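Long-range contacts in putative oxidoreductase YfjR (Streptomyces aurantiacus, PDB 4OQZ), which acts as an NADPH-dependent imine reductase, probably reducing C=N bonds with hydride from a cofactor held by its Rossmann-fold domain: residues D230-S235 and D276-V281; V187-A192 and S251-A256. One frame throughout, in Å; residues are numbered along the deposited sequence.

Overall arrangement
From the N terminus the chain first builds the Rossmann-type sheet domain, then runs out along the long helix 163-191 into a helical C-terminal domain, where both contacts lie. Contact 2 opens at the end of that helix and closes when the turn after helix 234-250 folds back on it, enclosing 58 residues that include three helices. Contact 1 starts at the N-terminal end of helix 234-250, within that span, and closes only after helix 256-269, so the two loops cross. The two contacts thus fasten opposite ends of helix 234-250, to the loop before helix 282-285 and to helix 163-191; their centres are about 27 Å apart, and both touch the second subunit.

Contact 1: D230-S235 and D276-V281; sequences DVDRLS and DSFSSV
The carboxylate of D232 grips the start of 276-281 with both oxygens. OD2 takes the amide hydrogen of F278 N in an almost straight bond of 2.9 Å, while OD1 accepts S277 OG at 2.8 Å; each oxygen uses its syn lone pair. CG of D232 lies between the backbone N and carbonyl carbon (chi1 85°), which turns the carboxylate carbon toward 277-278. OD1 has a second donor in Y218 OH of helix 211-224; three bonds hold the carboxylate, which probably fixes its rotation. It stands nearly perpendicular to the F278 ring, with OD2 at the ring edge, 3.2 Å from CD2. An alanine here would probably leave F278 N, S277 OG and Y218 OH without this acceptor, the serine hydroxyl keeping the weak bond from S279 N.

Next along the chain, R233 is the N-cap residue of helix 234-250, and the first amide of the helix, L234 N, donates to D276 O (2.8 Å). This carbonyl from the loop before helix 282-285 also receives a CA-H...O contact from R233. In L234, CG is anti to the backbone N (chi1 177°), and CD1 packs against the F278 backbone, 3.7 Å from F278 CA, and lies 4.3 Å from V281 CG2. F278 faces the second subunit, whose W177 meets its ring edge-to-face and whose M180 packs on it.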
loop_
_atom_site.group_PDB
_atom_site.type_symbol
_atom_site.label_atom_id
_atom_site.label_comp_id
_atom_site.label_asym_id
_atom_site.label_seq_id
_atom_site.Cartn_x
_atom_site.Cartn_y
_atom_site.Cartn_z
ATOM N N ASP A 230 20.459 -5.301 -9.984
ATOM C CA ASP A 230 21.387 -4.494 -9.211
ATOM C C ASP A 230 21.070 -4.540 -7.714
ATOM O O ASP A 230 21.924 -4.955 -6.926
ATOM C CB ASP A 230 21.343 -3.045 -9.744
ATOM C CG ASP A 230 22.493 -2.147 -9.332
ATOM O OD1 ASP A 230 23.598 -2.679 -9.048
ATOM O OD2 ASP A 230 22.322 -0.906 -9.386
ATOM N N VAL A 231 19.836 -4.146 -7.326
ATOM C CA VAL A 231 19.405 -4.152 -5.926
ATOM C C VAL A 231 18.405 -5.286 -5.643
ATOM O O VAL A 231 18.359 -5.777 -4.516
ATOM C CB VAL A 231 18.931 -2.770 -5.382
ATOM C CG1 VAL A 231 18.934 -2.754 -3.849
ATOM C CG2 VAL A 231 19.784 -1.617 -5.921
ATOM N N ASP A 232 17.657 -5.750 -6.660
ATOM C CA ASP A 232 16.680 -6.816 -6.429
ATOM C C ASP A 232 16.496 -7.776 -7.608
ATOM O O ASP A 232 16.666 -7.383 -8.763
ATOM C CB ASP A 232 15.317 -6.226 -5.985
ATOM C CG ASP A 232 14.409 -5.805 -7.128
ATOM O OD1 ASP A 232 14.555 -4.654 -7.615
ATOM O OD2 ASP A 232 13.625 -6.658 -7.606
ATOM N N ARG A 233 16.029 -9.005 -7.302
ATOM C CA ARG A 233 15.716 -10.036 -8.280
ATOM C C ARG A 233 14.263 -10.520 -8.105
ATOM O O ARG A 233 13.841 -10.780 -6.971
ATOM C CB ARG A 233 16.740 -11.195 -8.208
ATOM C CG ARG A 233 18.178 -10.766 -8.540
ATOM C CD ARG A 233 19.207 -11.134 -7.466
ATOM N NE ARG A 233 19.083 -10.358 -6.219
ATOM C CZ ARG A 233 19.946 -9.430 -5.803
ATOM N NH1 ARG A 233 21.000 -9.112 -6.543
ATOM N NH2 ARG A 233 19.758 -8.814 -4.644
ATOM N N LEU A 234 13.500 -10.634 -9.230
ATOM C CA LEU A 234 12.087 -11.061 -9.254
ATOM C C LEU A 234 11.848 -12.428 -8.588
ATOM O O LEU A 234 10.845 -12.608 -7.891
ATOM C CB LEU A 234 11.518 -11.021 -10.694
ATOM C CG LEU A 234 10.067 -11.509 -10.908
ATOM C CD1 LEU A 234 9.051 -10.644 -10.185
ATOM C CD2 LEU A 234 9.729 -11.596 -12.364
ATOM N N SER A 235 12.786 -13.366 -8.796
ATOM C CA SER A 235 12.794 -14.732 -8.253
ATOM C C SER A 235 12.757 -14.736 -6.722
ATOM O O SER A 235 12.105 -15.603 -6.136
ATOM C CB SER A 235 14.028 -15.481 -8.746
ATOM O OG SER A 235 15.218 -14.793 -8.389
ATOM N N ASP A 276 14.817 -10.539 -13.577
ATOM C CA ASP A 276 15.521 -9.277 -13.573
ATOM C C ASP A 276 14.916 -8.610 -12.308
ATOM O O ASP A 276 14.832 -9.286 -11.287
ATOM C CB ASP A 276 15.211 -8.498 -14.855
ATOM C CG ASP A 276 16.064 -8.941 -16.009
ATOM O OD1 ASP A 276 15.614 -9.821 -16.761
ATOM O OD2 ASP A 276 17.212 -8.429 -16.138
ATOM N N SER A 277 14.485 -7.340 -12.360
ATOM C CA SER A 277 13.889 -6.687 -11.194
ATOM C C SER A 277 12.421 -7.035 -11.101
ATOM O O SER A 277 11.769 -7.232 -12.129
ATOM C CB SER A 277 14.037 -5.170 -11.262
ATOM O OG SER A 277 13.389 -4.543 -10.152
ATOM N N PHE A 278 11.879 -7.035 -9.872
ATOM C CA PHE A 278 10.449 -7.269 -9.663
ATOM C C PHE A 278 9.568 -6.198 -10.362
ATOM O O PHE A 278 8.381 -6.406 -10.573
ATOM C CB PHE A 278 10.139 -7.505 -8.174
ATOM C CG PHE A 278 9.812 -6.289 -7.345
ATOM C CD1 PHE A 278 8.576 -6.171 -6.713
ATOM C CD2 PHE A 278 10.765 -5.303 -7.120
ATOM C CE1 PHE A 278 8.291 -5.070 -5.912
ATOM C CE2 PHE A 278 10.470 -4.183 -6.352
ATOM C CZ PHE A 278 9.243 -4.081 -5.725
ATOM N N SER A 279 10.186 -5.098 -10.790
ATOM C CA SER A 279 9.569 -4.034 -11.577
ATOM C C SER A 279 9.260 -4.537 -13.006
ATOM O O SER A 279 8.366 -4.009 -13.672
ATOM C CB SER A 279 10.519 -2.845 -11.657
ATOM O OG SER A 279 9.913 -1.745 -12.315
ATOM N N SER A 280 10.002 -5.568 -13.476
ATOM C CA SER A 280 9.819 -6.109 -14.824
ATOM C C SER A 280 8.381 -6.517 -15.150
ATOM O O SER A 280 8.012 -6.480 -16.310
ATOM C CB SER A 280 10.798 -7.244 -15.107
ATOM O OG SER A 280 10.542 -7.815 -16.377
ATOM N N VAL A 281 7.547 -6.825 -14.147
ATOM C CA VAL A 281 6.162 -7.186 -14.435
ATOM C C VAL A 281 5.344 -6.075 -15.119
ATOM O O VAL A 281 4.391 -6.389 -15.825
ATOM C CB VAL A 281 5.409 -7.945 -13.318
ATOM C CG1 VAL A 281 5.090 -9.364 -13.752
ATOM C CG2 VAL A 281 6.174 -7.937 -12.002
#

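Contact 2: V187-A192 and S251-A256; sequences VALADA and SGVDTA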
loop_
_atom_site.group_PDB
_atom_site.type_symbol
_atom_site.label_atom_id
_atom_site.label_comp_id
_atom_site.label_asym_id
_atom_site.label_seq_id
_atom_site.Cartn_x
_atom_site.Cartn_y
_atom_site.Cartn_z
ATOM N N VAL A 187 -4.137 -7.840 9.483
ATOM C CA VAL A 187 -5.024 -7.985 10.675
ATOM C C VAL A 187 -5.447 -9.419 10.854
ATOM O O VAL A 187 -5.266 -9.965 11.950
ATOM C CB VAL A 187 -6.181 -6.946 10.728
ATOM C CG1 VAL A 187 -7.144 -7.203 11.894
ATOM C CG2 VAL A 187 -5.614 -5.533 10.859
ATOM N N ALA A 188 -5.914 -10.067 9.758
ATOM C CA ALA A 188 -6.359 -11.463 9.784
ATOM C C ALA A 188 -5.240 -12.431 10.160
ATOM O O ALA A 188 -5.480 -13.314 10.980
ATOM C CB ALA A 188 -7.011 -11.863 8.463
ATOM N N LEU A 189 -4.008 -12.241 9.631
ATOM C CA LEU A 189 -2.896 -13.136 9.967
ATOM C C LEU A 189 -2.413 -12.981 11.414
ATOM O O LEU A 189 -2.196 -13.977 12.099
ATOM C CB LEU A 189 -1.722 -12.999 8.967
ATOM C CG LEU A 189 -0.489 -13.885 9.207
ATOM C CD1 LEU A 189 -0.775 -15.360 8.905
ATOM C CD2 LEU A 189 0.673 -13.411 8.384
ATOM N N ALA A 190 -2.213 -11.731 11.847
ATOM C CA ALA A 190 -1.775 -11.361 13.186
ATOM C C ALA A 190 -2.788 -11.827 14.245
ATOM O O ALA A 190 -2.398 -12.080 15.388
ATOM C CB ALA A 190 -1.587 -9.860 13.264
ATOM N N ASP A 191 -4.075 -11.963 13.858
ATOM C CA ASP A 191 -5.139 -12.443 14.754
ATOM C C ASP A 191 -4.883 -13.893 15.151
ATOM O O ASP A 191 -4.868 -14.190 16.343
ATOM C CB ASP A 191 -6.522 -12.303 14.106
ATOM C CG ASP A 191 -7.643 -12.742 15.021
ATOM O OD1 ASP A 191 -8.077 -13.922 14.911
ATOM O OD2 ASP A 191 -8.071 -11.925 15.861
ATOM N N ALA A 192 -4.635 -14.784 14.165
ATOM C CA ALA A 192 -4.338 -16.201 14.385
ATOM C C ALA A 192 -3.064 -16.410 15.225
ATOM O O ALA A 192 -2.704 -17.559 15.526
ATOM C CB ALA A 192 -4.228 -16.926 13.053
ATOM N N SER A 251 -1.679 -20.832 9.218
ATOM C CA SER A 251 -2.502 -20.249 10.266
ATOM C C SER A 251 -4.008 -20.429 10.028
ATOM O O SER A 251 -4.809 -20.025 10.868
ATOM C CB SER A 251 -2.181 -18.766 10.399
ATOM O OG SER A 251 -0.784 -18.546 10.469
ATOM N N GLY A 252 -4.379 -21.023 8.894
ATOM C CA GLY A 252 -5.771 -21.227 8.509
ATOM C C GLY A 252 -6.400 -19.991 7.890
ATOM O O GLY A 252 -7.576 -20.016 7.516
ATOM N N VAL A 253 -5.616 -18.897 7.779
ATOM C CA VAL A 253 -6.028 -17.607 7.212
ATOM C C VAL A 253 -6.171 -17.752 5.683
ATOM O O VAL A 253 -5.429 -18.514 5.067
ATOM C CB VAL A 253 -5.019 -16.473 7.612
ATOM C CG1 VAL A 253 -5.419 -15.121 7.036
ATOM C CG2 VAL A 253 -4.870 -16.371 9.128
ATOM N N ASP A 254 -7.122 -17.015 5.089
ATOM C CA ASP A 254 -7.393 -16.963 3.649
ATOM C C ASP A 254 -6.170 -16.450 2.851
ATOM O O ASP A 254 -5.597 -15.414 3.190
ATOM C CB ASP A 254 -8.635 -16.083 3.406
ATOM C CG ASP A 254 -9.189 -16.100 1.998
ATOM O OD1 ASP A 254 -9.790 -17.137 1.606
ATOM O OD2 ASP A 254 -9.099 -15.049 1.313
ATOM N N THR A 255 -5.764 -17.197 1.807
ATOM C CA THR A 255 -4.622 -16.876 0.938
ATOM C C THR A 255 -5.004 -16.256 -0.416
ATOM O O THR A 255 -4.116 -16.112 -1.254
ATOM C CB THR A 255 -3.702 -18.103 0.729
ATOM O OG1 THR A 255 -4.426 -19.180 0.119
ATOM C CG2 THR A 255 -3.024 -18.559 1.997
ATOM N N ALA A 256 -6.282 -15.851 -0.626
ATOM C CA ALA A 256 -6.747 -15.262 -1.897
ATOM C C ALA A 256 -6.002 -13.990 -2.338
ATOM O O ALA A 256 -5.505 -13.951 -3.464
ATOM C CB ALA A 256 -8.262 -15.050 -1.892
#
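V253 points both methyls at the last turn of helix 163-191, and they divide the work. CG1, anti to the backbone N (chi1 180°), meets A188 CB at 3.9 Å. CG2 turns to the backbone, where it lies 3.6 Å from A188 O and 3.9 Å from L189 CA. The same methyl is also approached by A192 CB at 4.0 Å, so small side chains one turn apart receive the valine.

Between S251 and V253 the chain leaves helix 234-250 through a Schellman motif, with G252 at positive phi, and the side chains of S251 and V253, flanking the glycine, both point toward 187-192.

L189 does not point straight across, but its end swings nearer, and CD1 touches both of them: it lies 4.2 Å from V253 CG2 and meets S251 OG by van der Waals contact at 3.5 Å. The hydroxyl is bonded to T247 O of helix 234-250. Beside it, S251 CB and A192 CB face each other at 3.8 Å.

The contact lays the loop between helices 234-250 and 256-269 against the end of helix 163-191 at the dimer interface: M285 of the second subunit packs on both A188 and V253, and L171 of that chain packs on L189.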